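Local coordinates for hydroxyethylthiazole kinase (Pyrococcus horikoshii, PDB 3HPD), which probably phosphorylates the hydroxyl group of 4-methyl-5-beta-hydroxyethylthiazole with ATP, a step in the biosynthesis of thiamine diphosphate, at residues Ile64-Ser69 against Phe101-Ser106; Asp92-Gly97 against Gly122-Leu127. One frame throughout, in Å; residues are numbered along the deposited sequence.

Interaction 1: residues Ile64-Ser69 against Phe101-Ser106; sequences IGTLDS and FRTRVS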
loop_
_atom_site.group_PDB
_atom_site.type_symbol
_atom_site.label_atom_id
_atom_site.label_comp_id
_atom_site.label_asym_id
_atom_site.label_seq_id
_atom_site.Cartn_x
_atom_site.Cartn_y
_atom_site.Cartn_z
ATOM N N ILE A 64 4.901 -7.598 12.842
ATOM C CA ILE A 64 3.696 -7.310 13.629
ATOM C C ILE A 64 3.206 -5.862 13.617
ATOM O O ILE A 64 2.394 -5.482 14.461
ATOM C CB ILE A 64 3.908 -7.712 15.105
ATOM C CG1 ILE A 64 4.980 -6.817 15.741
ATOM C CG2 ILE A 64 4.334 -9.170 15.190
ATOM C CD1 ILE A 64 5.206 -7.081 17.227
ATOM N N GLY A 65 3.682 -5.070 12.659
ATOM C CA GLY A 65 3.307 -3.663 12.574
ATOM C C GLY A 65 1.841 -3.277 12.715
ATOM O O GLY A 65 1.522 -2.242 13.307
ATOM N N THR A 66 0.944 -4.084 12.157
ATOM C CA THR A 66 -0.487 -3.795 12.237
ATOM C C THR A 66 -1.252 -5.052 12.626
ATOM O O THR A 66 -2.286 -5.365 12.043
ATOM C CB THR A 66 -1.043 -3.293 10.883
ATOM O OG1 THR A 66 -0.785 -4.271 9.867
ATOM C CG2 THR A 66 -0.393 -1.966 10.490
ATOM N N LEU A 67 -0.752 -5.764 13.627
ATOM C CA LEU A 67 -1.391 -7.000 14.056
ATOM C C LEU A 67 -2.722 -6.857 14.782
ATOM O O LEU A 67 -3.103 -5.773 15.219
ATOM C CB LEU A 67 -0.440 -7.803 14.956
ATOM C CG LEU A 67 0.227 -7.161 16.185
ATOM C CD1 LEU A 67 -0.513 -5.919 16.655
ATOM C CD2 LEU A 67 0.303 -8.203 17.297
ATOM N N ASP A 68 -3.428 -7.978 14.872
ATOM C CA ASP A 68 -4.685 -8.082 15.603
ATOM C C ASP A 68 -4.783 -9.553 16.003
ATOM O O ASP A 68 -3.876 -10.334 15.692
ATOM C CB ASP A 68 -5.906 -7.608 14.783
ATOM C CG ASP A 68 -6.107 -8.372 13.484
ATOM O OD1 ASP A 68 -5.864 -9.595 13.446
ATOM O OD2 ASP A 68 -6.546 -7.736 12.500
ATOM N N SER A 69 -5.846 -9.939 16.705
ATOM C CA SER A 69 -5.976 -11.323 17.150
ATOM C C SER A 69 -5.908 -12.337 16.012
ATOM O O SER A 69 -5.317 -13.409 16.163
ATOM C CB SER A 69 -7.278 -11.512 17.942
ATOM O OG SER A 69 -8.415 -11.196 17.161
ATOM N N PHE A 101 0.567 -5.692 24.032
ATOM C CA PHE A 101 0.123 -6.629 23.004
ATOM C C PHE A 101 1.262 -6.980 22.049
ATOM O O PHE A 101 1.485 -8.149 21.740
ATOM C CB PHE A 101 -1.058 -6.021 22.232
ATOM C CG PHE A 101 -1.698 -6.956 21.237
ATOM C CD1 PHE A 101 -2.002 -8.269 21.584
ATOM C CD2 PHE A 101 -2.036 -6.506 19.960
ATOM C CE1 PHE A 101 -2.638 -9.121 20.677
ATOM C CE2 PHE A 101 -2.672 -7.347 19.047
ATOM C CZ PHE A 101 -2.973 -8.659 19.406
ATOM N N ARG A 102 1.993 -5.967 21.591
ATOM C CA ARG A 102 3.101 -6.193 20.670
ATOM C C ARG A 102 4.284 -6.868 21.349
ATOM O O ARG A 102 4.943 -7.721 20.758
ATOM C CB ARG A 102 3.530 -4.867 20.039
ATOM C CG ARG A 102 2.414 -4.270 19.213
ATOM C CD ARG A 102 2.781 -2.951 18.588
ATOM N NE ARG A 102 1.651 -2.453 17.814
ATOM C CZ ARG A 102 1.734 -2.027 16.562
ATOM N NH1 ARG A 102 2.903 -2.033 15.934
ATOM N NH2 ARG A 102 0.643 -1.608 15.935
ATOM N N THR A 103 4.545 -6.489 22.595
ATOM C CA THR A 103 5.639 -7.086 23.350
ATOM C C THR A 103 5.307 -8.553 23.613
ATOM O O THR A 103 6.149 -9.439 23.437
ATOM C CB THR A 103 5.835 -6.368 24.702
ATOM O OG1 THR A 103 6.089 -4.978 24.469
ATOM C CG2 THR A 103 7.012 -6.973 25.464
ATOM N N ARG A 104 4.069 -8.798 24.030
ATOM C CA ARG A 104 3.607 -10.150 24.328
ATOM C C ARG A 104 3.694 -11.080 23.121
ATOM O O ARG A 104 4.235 -12.184 23.217
ATOM C CB ARG A 104 2.166 -10.113 24.854
ATOM C CG ARG A 104 1.537 -11.489 25.018
ATOM C CD ARG A 104 0.217 -11.456 25.796
ATOM N NE ARG A 104 -0.839 -10.687 25.137
ATOM C CZ ARG A 104 -1.209 -9.460 25.496
ATOM N NH1 ARG A 104 -0.605 -8.853 26.509
ATOM N NH2 ARG A 104 -2.192 -8.843 24.854
ATOM N N VAL A 105 3.160 -10.637 21.988
ATOM C CA VAL A 105 3.188 -11.453 20.779
ATOM C C VAL A 105 4.618 -11.696 20.301
ATOM O O VAL A 105 4.950 -12.792 19.846
ATOM C CB VAL A 105 2.368 -10.798 19.645
ATOM C CG1 VAL A 105 2.490 -11.617 18.369
ATOM C CG2 VAL A 105 0.904 -10.686 20.069
ATOM N N SER A 106 5.470 -10.682 20.408
ATOM C CA SER A 106 6.859 -10.831 19.991
ATOM C C SER A 106 7.552 -11.909 20.828
ATOM O O SER A 106 8.247 -12.770 20.291
ATOM C CB SER A 106 7.611 -9.505 20.141
ATOM O OG SER A 106 7.083 -8.520 19.272
#

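Interaction 2: residues Asp92-Gly97 against Gly122-Leu127; sequences DPVGAG and GEISAL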
loop_
_atom_site.group_PDB
_atom_site.type_symbol
_atom_site.label_atom_id
_atom_site.label_comp_id
_atom_site.label_asym_id
_atom_site.label_seq_id
_atom_site.Cartn_x
_atom_site.Cartn_y
_atom_site.Cartn_z
ATOM N N ASP A 92 10.345 -9.052 12.876
ATOM C CA ASP A 92 10.531 -7.620 13.059
ATOM C C ASP A 92 9.428 -7.240 14.042
ATOM O O ASP A 92 8.262 -7.117 13.658
ATOM C CB ASP A 92 10.342 -6.857 11.749
ATOM C CG ASP A 92 10.786 -5.413 11.860
ATOM O OD1 ASP A 92 10.627 -4.834 12.958
ATOM O OD2 ASP A 92 11.282 -4.856 10.859
ATOM N N PRO A 93 9.786 -7.053 15.323
ATOM C CA PRO A 93 8.876 -6.699 16.419
ATOM C C PRO A 93 8.449 -5.239 16.421
ATOM O O PRO A 93 8.601 -4.547 17.431
ATOM C CB PRO A 93 9.698 -7.051 17.650
ATOM C CG PRO A 93 11.063 -6.570 17.241
ATOM C CD PRO A 93 11.184 -7.069 15.798
ATOM N N VAL A 94 7.905 -4.779 15.299
ATOM C CA VAL A 94 7.478 -3.390 15.173
ATOM C C VAL A 94 6.590 -2.921 16.320
ATOM O O VAL A 94 5.496 -3.441 16.531
ATOM C CB VAL A 94 6.721 -3.157 13.846
ATOM C CG1 VAL A 94 6.334 -1.688 13.715
ATOM C CG2 VAL A 94 7.593 -3.582 12.669
ATOM N N GLY A 95 7.071 -1.936 17.068
ATOM C CA GLY A 95 6.277 -1.407 18.159
ATOM C C GLY A 95 6.386 -2.120 19.491
ATOM O O GLY A 95 5.694 -1.746 20.437
ATOM N N ALA A 96 7.227 -3.148 19.580
ATOM C CA ALA A 96 7.395 -3.843 20.851
ATOM C C ALA A 96 7.839 -2.768 21.840
ATOM O O ALA A 96 8.660 -1.915 21.507
ATOM C CB ALA A 96 8.456 -4.932 20.731
ATOM N N GLY A 97 7.284 -2.797 23.047
ATOM C CA GLY A 97 7.633 -1.792 24.036
ATOM C C GLY A 97 6.630 -0.651 24.036
ATOM O O GLY A 97 6.480 0.054 25.037
ATOM N N GLY A 122 14.871 0.707 21.139
ATOM C CA GLY A 122 13.730 0.641 22.035
ATOM C C GLY A 122 12.992 -0.685 22.008
ATOM O O GLY A 122 12.626 -1.223 23.057
ATOM N N GLU A 123 12.778 -1.220 20.811
ATOM C CA GLU A 123 12.066 -2.485 20.654
ATOM C C GLU A 123 12.824 -3.664 21.246
ATOM O O GLU A 123 12.258 -4.454 21.999
ATOM C CB GLU A 123 11.769 -2.740 19.169
ATOM C CG GLU A 123 10.958 -1.621 18.519
ATOM C CD GLU A 123 10.854 -1.747 17.008
ATOM O OE1 GLU A 123 11.801 -2.270 16.378
ATOM O OE2 GLU A 123 9.832 -1.298 16.440
ATOM N N ILE A 124 14.107 -3.787 20.919
ATOM C CA ILE A 124 14.891 -4.895 21.442
ATOM C C ILE A 124 15.135 -4.768 22.946
ATOM O O ILE A 124 15.127 -5.764 23.665
ATOM C CB ILE A 124 16.247 -5.022 20.714
ATOM C CG1 ILE A 124 16.018 -5.141 19.204
ATOM C CG2 ILE A 124 16.998 -6.247 21.225
ATOM C CD1 ILE A 124 15.054 -6.257 18.799
ATOM N N SER A 125 15.339 -3.548 23.430
ATOM C CA SER A 125 15.572 -3.363 24.857
ATOM C C SER A 125 14.308 -3.717 25.638
ATOM O O SER A 125 14.383 -4.262 26.736
ATOM C CB SER A 125 15.996 -1.921 25.153
ATOM O OG SER A 125 14.991 -1.000 24.777
ATOM N N ALA A 126 13.148 -3.419 25.062
ATOM C CA ALA A 126 11.880 -3.727 25.717
ATOM C C ALA A 126 11.660 -5.237 25.789
ATOM O O ALA A 126 11.132 -5.748 26.777
ATOM C CB ALA A 126 10.729 -3.064 24.972
ATOM N N LEU A 127 12.069 -5.948 24.743
ATOM C CA LEU A 127 11.912 -7.400 24.698
ATOM C C LEU A 127 12.843 -8.100 25.681
ATOM O O LEU A 127 12.452 -9.061 26.342
ATOM C CB LEU A 127 12.183 -7.925 23.284
ATOM C CG LEU A 127 11.173 -7.533 22.202
ATOM C CD1 LEU A 127 11.646 -8.053 20.849
ATOM C CD2 LEU A 127 9.804 -8.108 22.546
HETATM O O HOH W 1 11.756 -2.685 13.736
#

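Interaction 1: residues Ile64-Ser69 against Phe101-Ser106
The loop that leaves strand 59-63 sets Ile64, Gly65 and Leu67 against Phe101, Arg102 and Val105 on helix 100-112. Leu67 lays both methyls against Phe101, and CD2 also reaches Val105. Its CG sits between the backbone N and the carbonyl carbon (chi1 53°), which turns the fork toward the helix. CD2 lies over the Phe101 ring, 4.0 Å from its centroid and 30° off the normal, a CH-pi contact. The same methyl meets Val105 CG2 tip to tip at 3.8 Å. The other methyl, CD1, comes within 3.5 Å of Phe101 CE2. At the edge of this ring, in its plane, lies the carbonyl carbon of Asp68. In the alpha/beta fold of the ribokinase superfamily, the loop stands at the C-terminal end of parallel strand 59-63, and helix 100-112 packs against it. The contact also borders the subunit interface of the trimer. Arg102 runs out extended from CG to NE. Its NH1 and NH2 both reach Gly65 O near the guanidinium plane, NH2 at 2.8 Å, through two weak, bent hydrogen bonds. Ile64 O lies 3.8 Å above one face of the group. NE turns to a stronger mate, a salt bridge to Glu49 of the second subunit, and NH1 also bonds Val94 O. Gly65 O, Val94 O and that Glu49 together probably hold the guanidinium in its rotation. Ile64 CD1 lies beside the helix, 3.1 Å from Ser106 OG. That hydroxyl donates to Arg102 O at 2.7 Å, on the opposite face of the carbonyl plane from Ser106 N.

Interaction 2: residues Asp92-Gly97 against Gly122-Leu127
The carboxylate of Glu123 is met from above its plane by Gly95 N, which stands 39° out of it. Asn120 and Glu123 fit the NxxE motif of ribokinase-like kinases, and a bound phosphate lies about 5 Å from the Glu123 side chain. The position is consistent with a role near the ATP phosphates. The hydrogen bond from Gly95 N to Glu123 OE2 is 2.9 Å long and nearly straight, 166° at the hydrogen. Val94 CA lies beside the same oxygen at 3.4 Å. A water lies 2.7 Å from Glu123 OE1 and bridges to Asp92 OD1. Asp92 OD1 and Glu123 OE1 themselves are 4.4 Å apart. Asp92 OD2 pairs with Lys118, a predicted ATP-binding residue. Gly95 belongs to a type II beta turn from Pro93 to Ala96, where a side chain on it would jam against Val94 O. Glu123 reaches this turn because CG is anti to the carbonyl carbon (chi1 -58°) and the chain is extended beyond it. With an alanine in place of Glu123, Gly95 N would probably lose its acceptor and the turn its polar tie to helix 121-131. Toward Leu127 the contact becomes apolar. The Leu127 and Pro93 side chains cross obliquely, with Leu127 CD1 3.9 Å from Pro93 CB, while Leu127 CD2 packs on Ala96 CB. Ala96 O accepts a CA-H...O contact from Glu123 CA. At the far end, Ala126 CB presses on Gly97 CA at 3.5 Å, where any CB on that glycine would collide with it.

In the fold
The centres of the two contacts are 10 Å apart, on the same side of the chain's centre. Their segments alternate along the sequence: 64-69, 92-97, 101-106, 122-127. Loops 64-69 and 92-97 follow the neighbouring parallel strands 59-63 and 89-92 of the central sheet. Helix 100-112 comes next after the second loop, and strand 116-120 leads into helix 121-131. The two contacts touch directly. Thr103 OG1 of interaction 1 bonds Gly97 N of interaction 2, and Ser106 packs on Pro93. Interaction 1 faces the second subunit, while interaction 2 faces the predicted ATP site. Helix 100-112 therefore probably links the side that meets the second subunit to the loop beside the predicted ATP site.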